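Local coordinates for thiamin pyrophosphokinase family protein (Enterococcus faecalis, PDB 3MEL) that probably transfers diphosphate from ATP to thiamine, as family members do, and holds thiamine diphosphate and magnesium ions in its catalytic domain, at residues 18-23 with 39-44; 31-36 with 59-64; 45-50 with 80-85; 115-120 with 160-165. One frame throughout, in Å; residues are numbered along the deposited sequence.

Interactions 1-3 share the catalytic domain, and interaction 4 joins it to the vitamin B1 binding domain. Interaction 2 uses the first turn of helix 32-37 and interaction 1 the loop that follows it, where Leu41 N lies 3.0 Å from Leu36 O, a probable hydrogen bond. Interactions 2 and 3, with centres about 13 Å apart, meet on strand 45-48, where Cys33 SG lies 3.5 Å from Ala46 CB. Only interaction 3 contains residues of the magnesium and thiamine diphosphate site; the Cys33 side chain is about 10 Å from the ligand. Interaction 4, centred about 22 Å from interaction 3, is tied to it by a 2.7 Å hydrogen bond between Gln81 NE2 and Glu118 OE2.

Interaction 1. Residues 18-23 with 39-44; sequences IEPATY and ADLPLQ
Ile18 and Pro20 meet Leu41 where two loops of the α/β catalytic domain come together at the surface, at one end of its parallel strands. Leu41 divides its two methyls between the partners. CD1 meets Ile18 CD1 tip to tip at 3.7 Å, while CD2 reaches the proline ring 3.6 Å from Pro20 CG and equally close to CB, the two side chains crossing at about a right angle. Ile18 is extended toward the leucine: CG1 stands anti to the backbone N (chi1 167°) and chi2 is also near 180°, which carries CD1 out to the meeting point. The contact is wholly apolar, and Phe26 of strand 26-29 lies against both Pro20 and Leu41. The position of Leu41 follows from the end of helix 32-37, a Schellman motif in which Asp40, at positive phi, is the C-prime residue and Leu41 N bonds back to Leu36 O. The facing loop has its own bracing. Ile18 CG1 lies in plane at the edge of the Tyr23 ring, and one face of that ring receives Thr22 OG1 over its centre. This hydroxyl also donates to Glu19 O, 2.8 Å from OG1 and nearly in line with the carbonyl bond.

Interaction 2. Residues 31-36 with 59-64; sequences RGCLHL and HFVQET
Cys33 and Leu34 of helix 32-37 pack on Val61 of helix 57-64, and the valine offers one branch chiefly to each. Among the aliphatic contacts, Val61 CG2 lies 3.6 Å from Leu34 CD2, the two side chains crossing at about a right angle, and Val61 CG1 lies 3.9 Å from Cys33 CB. The sulfur touches the same branch, Cys33 SG lying 4.1 Å from Val61 CG1. Val61 straddles in this way because CG1 is anti to its backbone N (chi1 167°). The one aromatic contact is looser: Leu34 CD2 comes to the edge of the Phe60 ring, near its plane, 4.3 Å from CD2 of the phenylalanine. These helices are the connections of two successive beta-alpha-beta crossovers, 26-29 to 45-48 and 45-48 to 68-70. The axes of the short segments 32-36 and 59-64 approach to 10.3 Å at 65°, and Ala46 of the shared strand touches both Cys33 and Val61. Within the segments the polar bonds are local. Thr64 OG1 donates to Phe60 O at 3.0 Å, and His59 O accepts from both Gln62 N and Glu63 N on the same face of its plane. Just beyond them, a salt bridge from Arg31 NH1 to Glu57 OE1 ties the starts of the two helices.

Interaction 3. Residues 45-50 with 80-85; sequences LAVGDF and TQLALQ. With TPP (thiamine diphosphate), chain E.
Beside the packing of Val47 on Leu82 and Ala83, the Phe50 ring has the carbonyl carbon of Ala46 in plane at its edge and meets the Tyr58 ring with the two planes turned by about 35°. Phe50 lies with Cys33 and Leu68 on the face of strand 45-48 to which Ala46 points, while Val47 points from the strand to helix 79-90 on the opposite face of the sheet, a strand-on-helix layer of the α/β catalytic domain. Val47 CB lies 3.7 Å from Ala83 CB, and its CG2 is equally close to that methyl. The other branch, CG1, anti to the backbone N (chi1 -153°), lies over the helix backbone at Ala83 and 3.9 Å from Leu82 CG. The small alanine lets the strand approach closely: the CA atoms of Val47 and Ala83 are 5.6 Å apart. Ile69 and Val27 of the neighbouring strands also touch Val47.

The ends of both elements next to this packing carry the ligand site. Asp49, just after the strand, is a magnesium ligand together with Asp30; its OD2 also forms a salt bridge with Lys75, and its OD1 accepts from Asp51 N. At the start of helix 79-90, Asp79 N and Thr80 N both donate to thiamine diphosphate, where the helix end would be expected to favour a negatively charged diphosphate. Thr80 grips one terminal oxygen twice. Thr80 N donates to O1B over 3.1 Å at 145°; with OG1 turned beside that N, the hydroxyl reaches the same O1B at 2.8 Å.

Interaction 4. Residues 115-120 with 160-165; sequences LPFEPR and CLTPVE
Thr162, whose methyl meets Phe117, has its hydroxyl held by two backbone groups: OG1 donates to Pro163 O at 3.1 Å and is also hydrogen-bonded to Met205 N. The bond to Pro163 O is bent over the carbonyl, with a C=O...donor angle of 108° and the hydroxyl 67° out of the carbonyl plane. The contact of Phe117 with Leu161 and Thr162 joins the catalytic domain, through the turn 115-118, to the vitamin B1 binding domain, where residues 161-163 link strands 155-160 and 164-165. Phe117 makes it with the far end of its ring. Thr162 CG2 lies at the ring edge, near its plane, 3.3 Å from Phe117 CZ, the side chains running past each other in opposite directions. The Phe117 and Leu161 side chains cross obliquely, Leu161 CB 3.9 Å from Phe117 CZ. With OG1 between the backbone N and the carbonyl carbon (chi1 67°), the threonine turns its methyl to the ring and its hydroxyl to Met205. The second subunit adds to both sides: its Pro184 packs on Phe117 and its Trp114 on Leu161. Past the turn, Arg120 NH1 forms a salt bridge with Asp77, while Arg120 NH2 and Glu118 OE1 form another at 2.7 Å, its hydrogen bond weak.

Interaction 1. Residues 18-23 with 39-44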
# COMPACT_ATOMS: atom_id res chain seq x y z
N ILE A 18 -19.82 -8.88 0.40
CA ILE A 18 -20.33 -8.81 -0.96
C ILE A 18 -21.84 -9.13 -1.10
O ILE A 18 -22.37 -10.06 -0.46
CB ILE A 18 -19.48 -9.71 -1.91
CG1 ILE A 18 -20.17 -9.90 -3.25
CG2 ILE A 18 -19.20 -11.07 -1.29
CD1 ILE A 18 -19.72 -11.15 -3.96
N GLU A 19 -22.54 -8.35 -1.91
CA GLU A 19 -23.89 -8.70 -2.36
C GLU A 19 -23.88 -8.97 -3.87
O GLU A 19 -23.65 -8.06 -4.67
CB GLU A 19 -24.92 -7.62 -1.98
CG GLU A 19 -25.98 -8.09 -0.93
CD GLU A 19 -25.74 -7.51 0.48
OE1 GLU A 19 -25.51 -6.28 0.58
OE2 GLU A 19 -25.80 -8.27 1.49
N PRO A 20 -24.12 -10.24 -4.27
CA PRO A 20 -24.05 -10.74 -5.66
C PRO A 20 -25.11 -10.18 -6.61
O PRO A 20 -24.79 -9.95 -7.78
CB PRO A 20 -24.24 -12.26 -5.50
CG PRO A 20 -23.94 -12.53 -4.02
CD PRO A 20 -24.44 -11.31 -3.32
N ALA A 21 -26.34 -9.99 -6.14
CA ALA A 21 -27.36 -9.33 -6.96
C ALA A 21 -26.76 -8.11 -7.66
O ALA A 21 -27.09 -7.81 -8.81
CB ALA A 21 -28.54 -8.91 -6.11
N THR A 22 -25.87 -7.42 -6.96
CA THR A 22 -25.37 -6.14 -7.41
C THR A 22 -24.43 -6.27 -8.61
O THR A 22 -24.24 -5.31 -9.36
CB THR A 22 -24.70 -5.36 -6.24
OG1 THR A 22 -23.31 -5.69 -6.14
CG2 THR A 22 -25.43 -5.66 -4.91
N TYR A 23 -23.86 -7.45 -8.80
CA TYR A 23 -22.95 -7.69 -9.92
C TYR A 23 -23.62 -8.42 -11.09
O TYR A 23 -24.45 -9.31 -10.89
CB TYR A 23 -21.70 -8.44 -9.45
CG TYR A 23 -21.05 -7.74 -8.29
CD1 TYR A 23 -20.49 -6.49 -8.45
CD2 TYR A 23 -21.03 -8.33 -7.03
CE1 TYR A 23 -19.90 -5.83 -7.38
CE2 TYR A 23 -20.45 -7.69 -5.96
CZ TYR A 23 -19.89 -6.44 -6.13
OH TYR A 23 -19.32 -5.81 -5.05
N ALA A 39 -17.36 -20.54 -2.91
CA ALA A 39 -18.27 -19.64 -2.22
C ALA A 39 -19.60 -19.64 -2.95
O ALA A 39 -20.40 -18.72 -2.82
CB ALA A 39 -17.70 -18.24 -2.16
N ASP A 40 -19.80 -20.68 -3.74
CA ASP A 40 -21.07 -20.92 -4.41
C ASP A 40 -21.50 -19.73 -5.27
O ASP A 40 -22.68 -19.53 -5.51
CB ASP A 40 -22.13 -21.29 -3.38
CG ASP A 40 -23.01 -22.46 -3.82
OD1 ASP A 40 -23.43 -22.48 -5.00
OD2 ASP A 40 -23.29 -23.36 -2.99
N LEU A 41 -20.54 -18.95 -5.74
CA LEU A 41 -20.82 -17.80 -6.61
C LEU A 41 -20.50 -18.12 -8.07
O LEU A 41 -19.81 -19.10 -8.34
CB LEU A 41 -20.00 -16.58 -6.15
CG LEU A 41 -20.55 -15.69 -5.02
CD1 LEU A 41 -19.46 -14.80 -4.46
CD2 LEU A 41 -21.71 -14.86 -5.53
N PRO A 42 -21.00 -17.30 -9.01
CA PRO A 42 -20.71 -17.58 -10.43
C PRO A 42 -19.25 -17.32 -10.84
O PRO A 42 -18.48 -16.65 -10.14
CB PRO A 42 -21.66 -16.62 -11.19
CG PRO A 42 -22.65 -16.16 -10.18
CD PRO A 42 -21.93 -16.17 -8.86
N LEU A 43 -18.87 -17.90 -11.97
CA LEU A 43 -17.56 -17.67 -12.57
C LEU A 43 -17.85 -17.58 -14.03
O LEU A 43 -18.18 -18.58 -14.64
CB LEU A 43 -16.62 -18.84 -12.30
CG LEU A 43 -15.26 -18.83 -13.00
CD1 LEU A 43 -14.45 -17.60 -12.60
CD2 LEU A 43 -14.49 -20.11 -12.71
N GLN A 44 -17.76 -16.39 -14.59
CA GLN A 44 -18.12 -16.23 -15.98
C GLN A 44 -16.90 -15.90 -16.85
O GLN A 44 -16.95 -16.05 -18.08
CB GLN A 44 -19.20 -15.17 -16.13
CG GLN A 44 -20.49 -15.55 -15.44
CD GLN A 44 -21.37 -14.37 -15.19
OE1 GLN A 44 -22.26 -14.07 -15.97
NE2 GLN A 44 -21.09 -13.66 -14.13

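Interaction 2. Residues 31-36 with 59-64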
# COMPACT_ATOMS: atom_id res chain seq x y z
N ARG A 31 -6.11 -17.97 -8.83
CA ARG A 31 -6.63 -18.73 -7.72
C ARG A 31 -7.95 -18.14 -7.17
O ARG A 31 -8.70 -18.79 -6.43
CB ARG A 31 -5.54 -18.83 -6.65
CG ARG A 31 -5.81 -19.87 -5.62
CD ARG A 31 -4.58 -20.66 -5.20
NE ARG A 31 -5.06 -21.73 -4.34
CZ ARG A 31 -5.36 -22.95 -4.77
NH1 ARG A 31 -5.16 -23.26 -6.04
NH2 ARG A 31 -5.82 -23.86 -3.93
N GLY A 32 -8.25 -16.90 -7.57
CA GLY A 32 -9.52 -16.29 -7.23
C GLY A 32 -10.70 -16.98 -7.90
O GLY A 32 -11.84 -16.88 -7.42
N CYS A 33 -10.43 -17.67 -9.01
CA CYS A 33 -11.42 -18.50 -9.68
C CYS A 33 -11.96 -19.59 -8.75
O CYS A 33 -13.16 -19.85 -8.73
CB CYS A 33 -10.84 -19.13 -10.94
SG CYS A 33 -10.43 -18.00 -12.31
N LEU A 34 -11.09 -20.23 -7.98
CA LEU A 34 -11.55 -21.26 -7.04
C LEU A 34 -12.31 -20.65 -5.86
O LEU A 34 -13.31 -21.21 -5.40
CB LEU A 34 -10.36 -22.07 -6.51
CG LEU A 34 -9.51 -22.70 -7.62
CD1 LEU A 34 -8.08 -23.00 -7.14
CD2 LEU A 34 -10.20 -23.94 -8.21
N HIS A 35 -11.84 -19.50 -5.38
CA HIS A 35 -12.48 -18.81 -4.26
C HIS A 35 -13.94 -18.45 -4.54
O HIS A 35 -14.80 -18.54 -3.66
CB HIS A 35 -11.65 -17.60 -3.85
CG HIS A 35 -10.30 -17.96 -3.32
ND1 HIS A 35 -9.29 -17.04 -3.15
CD2 HIS A 35 -9.79 -19.15 -2.93
CE1 HIS A 35 -8.22 -17.65 -2.67
NE2 HIS A 35 -8.49 -18.93 -2.53
N LEU A 36 -14.22 -18.04 -5.78
CA LEU A 36 -15.57 -17.79 -6.22
C LEU A 36 -16.44 -19.06 -6.16
O LEU A 36 -17.57 -19.01 -5.67
CB LEU A 36 -15.55 -17.26 -7.65
CG LEU A 36 -15.59 -15.76 -7.88
CD1 LEU A 36 -15.51 -15.46 -9.36
CD2 LEU A 36 -16.84 -15.14 -7.27
N HIS A 59 -8.62 -28.01 -14.13
CA HIS A 59 -9.55 -28.73 -14.99
C HIS A 59 -10.96 -28.29 -14.58
O HIS A 59 -11.84 -28.06 -15.41
CB HIS A 59 -9.36 -30.26 -14.84
CG HIS A 59 -10.23 -31.08 -15.74
ND1 HIS A 59 -11.46 -31.56 -15.35
CD2 HIS A 59 -10.05 -31.50 -17.02
CE1 HIS A 59 -12.00 -32.24 -16.35
NE2 HIS A 59 -11.16 -32.22 -17.37
N PHE A 60 -11.13 -28.15 -13.27
CA PHE A 60 -12.40 -27.74 -12.69
C PHE A 60 -12.77 -26.30 -13.04
O PHE A 60 -13.94 -25.98 -13.19
CB PHE A 60 -12.35 -27.94 -11.18
CG PHE A 60 -13.56 -27.45 -10.47
CD1 PHE A 60 -14.82 -27.90 -10.82
CD2 PHE A 60 -13.43 -26.53 -9.42
CE1 PHE A 60 -15.95 -27.45 -10.16
CE2 PHE A 60 -14.55 -26.07 -8.75
CZ PHE A 60 -15.81 -26.53 -9.12
N VAL A 61 -11.77 -25.44 -13.18
CA VAL A 61 -12.00 -24.04 -13.54
C VAL A 61 -12.29 -23.91 -15.03
O VAL A 61 -12.85 -22.93 -15.50
CB VAL A 61 -10.79 -23.18 -13.16
CG1 VAL A 61 -10.89 -21.82 -13.81
CG2 VAL A 61 -10.70 -23.06 -11.66
N GLN A 62 -11.93 -24.94 -15.78
CA GLN A 62 -12.08 -24.91 -17.23
C GLN A 62 -13.46 -25.42 -17.66
O GLN A 62 -13.99 -24.96 -18.67
CB GLN A 62 -10.96 -25.73 -17.86
CG GLN A 62 -10.81 -25.59 -19.35
CD GLN A 62 -9.42 -25.97 -19.79
OE1 GLN A 62 -8.48 -26.00 -18.97
NE2 GLN A 62 -9.26 -26.28 -21.08
N GLU A 63 -14.03 -26.35 -16.91
CA GLU A 63 -15.39 -26.83 -17.18
C GLU A 63 -16.41 -25.79 -16.71
O GLU A 63 -17.40 -25.50 -17.39
CB GLU A 63 -15.68 -28.17 -16.47
CG GLU A 63 -14.79 -29.36 -16.84
CD GLU A 63 -14.71 -29.63 -18.36
OE1 GLU A 63 -15.61 -30.31 -18.91
OE2 GLU A 63 -13.73 -29.18 -18.99
N THR A 64 -16.15 -25.23 -15.54
CA THR A 64 -17.07 -24.30 -14.91
C THR A 64 -17.13 -22.89 -15.51
O THR A 64 -18.21 -22.39 -15.77
CB THR A 64 -16.79 -24.21 -13.42
OG1 THR A 64 -16.90 -25.51 -12.84
CG2 THR A 64 -17.77 -23.27 -12.77

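Interaction 3. Residues 45-50 with 80-85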
# COMPACT_ATOMS: atom_id res chain seq x y z
N LEU A 45 -15.83 -15.45 -16.21
CA LEU A 45 -14.57 -15.13 -16.89
C LEU A 45 -13.39 -15.55 -16.02
O LEU A 45 -13.27 -15.07 -14.89
CB LEU A 45 -14.51 -13.64 -17.24
CG LEU A 45 -13.29 -13.09 -17.99
CD1 LEU A 45 -13.15 -13.73 -19.36
CD2 LEU A 45 -13.37 -11.57 -18.11
N ALA A 46 -12.55 -16.46 -16.51
CA ALA A 46 -11.37 -16.91 -15.77
C ALA A 46 -10.07 -16.42 -16.42
O ALA A 46 -9.84 -16.66 -17.61
CB ALA A 46 -11.37 -18.41 -15.61
N VAL A 47 -9.23 -15.71 -15.66
CA VAL A 47 -8.04 -15.07 -16.22
C VAL A 47 -6.75 -15.31 -15.42
O VAL A 47 -6.74 -15.33 -14.19
CB VAL A 47 -8.23 -13.55 -16.37
CG1 VAL A 47 -7.35 -13.03 -17.49
CG2 VAL A 47 -9.66 -13.23 -16.66
N GLY A 48 -5.65 -15.48 -16.14
CA GLY A 48 -4.38 -15.73 -15.50
C GLY A 48 -3.54 -16.73 -16.25
O GLY A 48 -3.86 -17.08 -17.37
N ASP A 49 -2.47 -17.19 -15.62
CA ASP A 49 -1.60 -18.20 -16.21
C ASP A 49 -1.85 -19.47 -15.43
O ASP A 49 -1.47 -20.56 -15.84
CB ASP A 49 -0.14 -17.76 -16.13
CG ASP A 49 0.21 -17.10 -14.82
OD1 ASP A 49 0.11 -17.78 -13.77
OD2 ASP A 49 0.59 -15.91 -14.81
N PHE A 50 -2.51 -19.29 -14.30
CA PHE A 50 -3.01 -20.40 -13.50
C PHE A 50 -1.90 -21.31 -13.01
O PHE A 50 -2.15 -22.47 -12.72
CB PHE A 50 -4.10 -21.18 -14.26
CG PHE A 50 -5.31 -20.35 -14.59
CD1 PHE A 50 -6.29 -20.14 -13.66
CD2 PHE A 50 -5.46 -19.78 -15.84
CE1 PHE A 50 -7.39 -19.38 -13.95
CE2 PHE A 50 -6.56 -19.01 -16.14
CZ PHE A 50 -7.53 -18.81 -15.19
N THR A 80 -4.00 -9.63 -12.86
CA THR A 80 -5.00 -8.61 -12.56
C THR A 80 -5.03 -7.48 -13.60
O THR A 80 -6.08 -7.00 -13.94
CB THR A 80 -4.82 -8.05 -11.14
OG1 THR A 80 -5.11 -9.07 -10.17
CG2 THR A 80 -5.76 -6.89 -10.89
N GLN A 81 -3.88 -7.05 -14.11
CA GLN A 81 -3.93 -6.06 -15.18
C GLN A 81 -4.67 -6.62 -16.39
O GLN A 81 -5.50 -5.95 -17.00
CB GLN A 81 -2.53 -5.60 -15.59
CG GLN A 81 -1.94 -4.56 -14.67
CD GLN A 81 -0.45 -4.34 -14.93
OE1 GLN A 81 0.32 -5.30 -15.03
NE2 GLN A 81 -0.05 -3.08 -15.03
N LEU A 82 -4.36 -7.87 -16.72
CA LEU A 82 -4.95 -8.54 -17.86
C LEU A 82 -6.47 -8.68 -17.73
O LEU A 82 -7.23 -8.27 -18.62
CB LEU A 82 -4.31 -9.91 -18.07
CG LEU A 82 -4.85 -10.60 -19.32
CD1 LEU A 82 -4.71 -9.69 -20.53
CD2 LEU A 82 -4.16 -11.92 -19.53
N ALA A 83 -6.90 -9.27 -16.61
CA ALA A 83 -8.31 -9.48 -16.31
C ALA A 83 -9.09 -8.18 -16.35
O ALA A 83 -10.17 -8.14 -16.90
CB ALA A 83 -8.48 -10.16 -14.98
N LEU A 84 -8.54 -7.10 -15.81
CA LEU A 84 -9.24 -5.82 -15.85
C LEU A 84 -9.50 -5.34 -17.27
O LEU A 84 -10.61 -4.94 -17.59
CB LEU A 84 -8.53 -4.74 -15.04
CG LEU A 84 -9.12 -3.31 -15.04
CD1 LEU A 84 -10.59 -3.22 -14.50
CD2 LEU A 84 -8.19 -2.39 -14.26
N GLN A 85 -8.49 -5.38 -18.13
CA GLN A 85 -8.65 -4.96 -19.51
C GLN A 85 -9.67 -5.83 -20.28
O GLN A 85 -10.50 -5.31 -21.02
CB GLN A 85 -7.30 -4.94 -20.23
CG GLN A 85 -7.29 -4.14 -21.55
CD GLN A 85 -5.90 -3.80 -22.02
OE1 GLN A 85 -4.91 -4.15 -21.37
NE2 GLN A 85 -5.80 -3.11 -23.17
N1' TPP E . 10.29 -5.77 -14.25
C2' TPP E . 10.57 -5.62 -15.70
CM2 TPP E . 10.99 -4.18 -16.07
N3' TPP E . 9.54 -6.23 -16.54
C4' TPP E . 9.10 -7.61 -16.18
N4' TPP E . 8.03 -8.04 -17.09
C5' TPP E . 8.65 -7.61 -14.68
C6' TPP E . 9.85 -7.11 -13.86
C7' TPP E . 8.18 -9.02 -14.23
N3 TPP E . 6.84 -9.38 -14.82
C2 TPP E . 5.91 -8.26 -15.04
S1 TPP E . 4.43 -8.60 -14.04
C5 TPP E . 4.88 -10.30 -13.57
C4 TPP E . 6.17 -10.65 -14.34
CM4 TPP E . 7.09 -11.55 -13.52
C6 TPP E . 3.77 -11.35 -13.59
C7 TPP E . 3.15 -11.57 -12.20
O7 TPP E . 1.75 -11.79 -12.37
PA TPP E . 0.76 -12.41 -11.30
O1A TPP E . 1.60 -12.08 -10.01
O2A TPP E . 0.15 -13.73 -11.53
O3A TPP E . -0.63 -11.67 -11.05
PB TPP E . -1.54 -11.37 -9.79
O1B TPP E . -2.52 -10.22 -10.22
O2B TPP E . -2.60 -12.54 -9.81
O3B TPP E . -0.91 -11.38 -8.46

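Interaction 4. Residues 115-120 with 160-165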
# COMPACT_ATOMS: atom_id res chain seq x y z
N LEU A 115 -3.26 1.57 -11.02
CA LEU A 115 -3.97 1.14 -12.23
C LEU A 115 -4.50 2.29 -13.11
O LEU A 115 -4.12 2.38 -14.27
CB LEU A 115 -5.07 0.14 -11.87
CG LEU A 115 -4.54 -1.29 -11.74
CD1 LEU A 115 -5.45 -2.19 -10.94
CD2 LEU A 115 -4.28 -1.88 -13.09
N PRO A 116 -5.36 3.17 -12.55
CA PRO A 116 -5.87 4.37 -13.24
C PRO A 116 -4.81 5.18 -13.98
O PRO A 116 -5.16 5.89 -14.92
CB PRO A 116 -6.41 5.22 -12.09
CG PRO A 116 -5.95 4.55 -10.82
CD PRO A 116 -5.87 3.12 -11.17
N PHE A 117 -3.55 5.11 -13.56
CA PHE A 117 -2.48 5.85 -14.21
C PHE A 117 -2.24 5.37 -15.63
O PHE A 117 -1.88 6.16 -16.49
CB PHE A 117 -1.16 5.74 -13.43
CG PHE A 117 -1.00 6.77 -12.36
CD1 PHE A 117 -1.14 8.11 -12.65
CD2 PHE A 117 -0.69 6.41 -11.07
CE1 PHE A 117 -1.01 9.05 -11.68
CE2 PHE A 117 -0.55 7.35 -10.09
CZ PHE A 117 -0.71 8.67 -10.40
N GLU A 118 -2.44 4.08 -15.85
CA GLU A 118 -2.14 3.47 -17.14
C GLU A 118 -3.02 4.02 -18.25
O GLU A 118 -4.23 4.12 -18.12
CB GLU A 118 -2.30 1.96 -17.03
CG GLU A 118 -1.65 1.39 -15.79
CD GLU A 118 -1.48 -0.12 -15.86
OE1 GLU A 118 -1.56 -0.69 -16.97
OE2 GLU A 118 -1.27 -0.74 -14.79
N PRO A 119 -2.40 4.39 -19.38
CA PRO A 119 -3.19 5.06 -20.42
C PRO A 119 -4.41 4.25 -20.82
O PRO A 119 -5.41 4.84 -21.20
CB PRO A 119 -2.19 5.19 -21.58
CG PRO A 119 -0.85 5.21 -20.91
CD PRO A 119 -0.97 4.27 -19.74
N ARG A 120 -4.35 2.93 -20.71
CA ARG A 120 -5.48 2.06 -21.05
C ARG A 120 -6.57 1.98 -19.98
O ARG A 120 -7.55 1.29 -20.16
CB ARG A 120 -4.99 0.64 -21.37
CG ARG A 120 -4.84 -0.23 -20.15
CD ARG A 120 -3.98 -1.46 -20.41
NE ARG A 120 -3.26 -1.88 -19.21
CZ ARG A 120 -2.36 -2.86 -19.17
NH1 ARG A 120 -2.07 -3.53 -20.27
NH2 ARG A 120 -1.75 -3.18 -18.04
N CYS A 160 -3.15 11.63 -2.05
CA CYS A 160 -2.74 12.26 -3.29
C CYS A 160 -1.63 11.44 -3.92
O CYS A 160 -0.52 11.39 -3.38
CB CYS A 160 -2.25 13.68 -3.03
SG CYS A 160 -3.49 14.69 -2.22
N LEU A 161 -1.92 10.80 -5.04
CA LEU A 161 -0.95 9.90 -5.64
C LEU A 161 0.14 10.70 -6.35
O LEU A 161 1.27 10.20 -6.58
CB LEU A 161 -1.65 8.94 -6.58
CG LEU A 161 -2.72 8.11 -5.89
CD1 LEU A 161 -3.46 7.25 -6.91
CD2 LEU A 161 -2.11 7.27 -4.76
N THR A 162 -0.19 11.94 -6.66
CA THR A 162 0.72 12.83 -7.34
C THR A 162 0.65 14.17 -6.65
O THR A 162 -0.27 14.42 -5.89
CB THR A 162 0.24 13.08 -8.75
OG1 THR A 162 -0.98 13.82 -8.68
CG2 THR A 162 0.03 11.77 -9.46
N PRO A 163 1.61 15.06 -6.95
CA PRO A 163 1.40 16.42 -6.44
C PRO A 163 0.01 16.90 -6.87
O PRO A 163 -0.31 16.81 -8.06
CB PRO A 163 2.48 17.24 -7.17
CG PRO A 163 3.41 16.26 -7.78
CD PRO A 163 2.65 15.00 -7.99
N VAL A 164 -0.80 17.38 -5.92
CA VAL A 164 -2.13 17.92 -6.24
C VAL A 164 -2.15 19.45 -6.07
O VAL A 164 -1.38 20.00 -5.29
CB VAL A 164 -3.25 17.23 -5.39
CG1 VAL A 164 -4.46 18.13 -5.24
CG2 VAL A 164 -3.65 15.93 -6.01
N GLU A 165 -3.03 20.12 -6.80
CA GLU A 165 -3.15 21.57 -6.73
C GLU A 165 -4.54 22.05 -6.32
O GLU A 165 -5.55 21.50 -6.78
CB GLU A 165 -2.76 22.21 -8.05
CG GLU A 165 -1.27 22.45 -8.21
CD GLU A 165 -0.95 23.07 -9.56
OE1 GLU A 165 -1.89 23.26 -10.36
OE2 GLU A 165 0.25 23.37 -9.81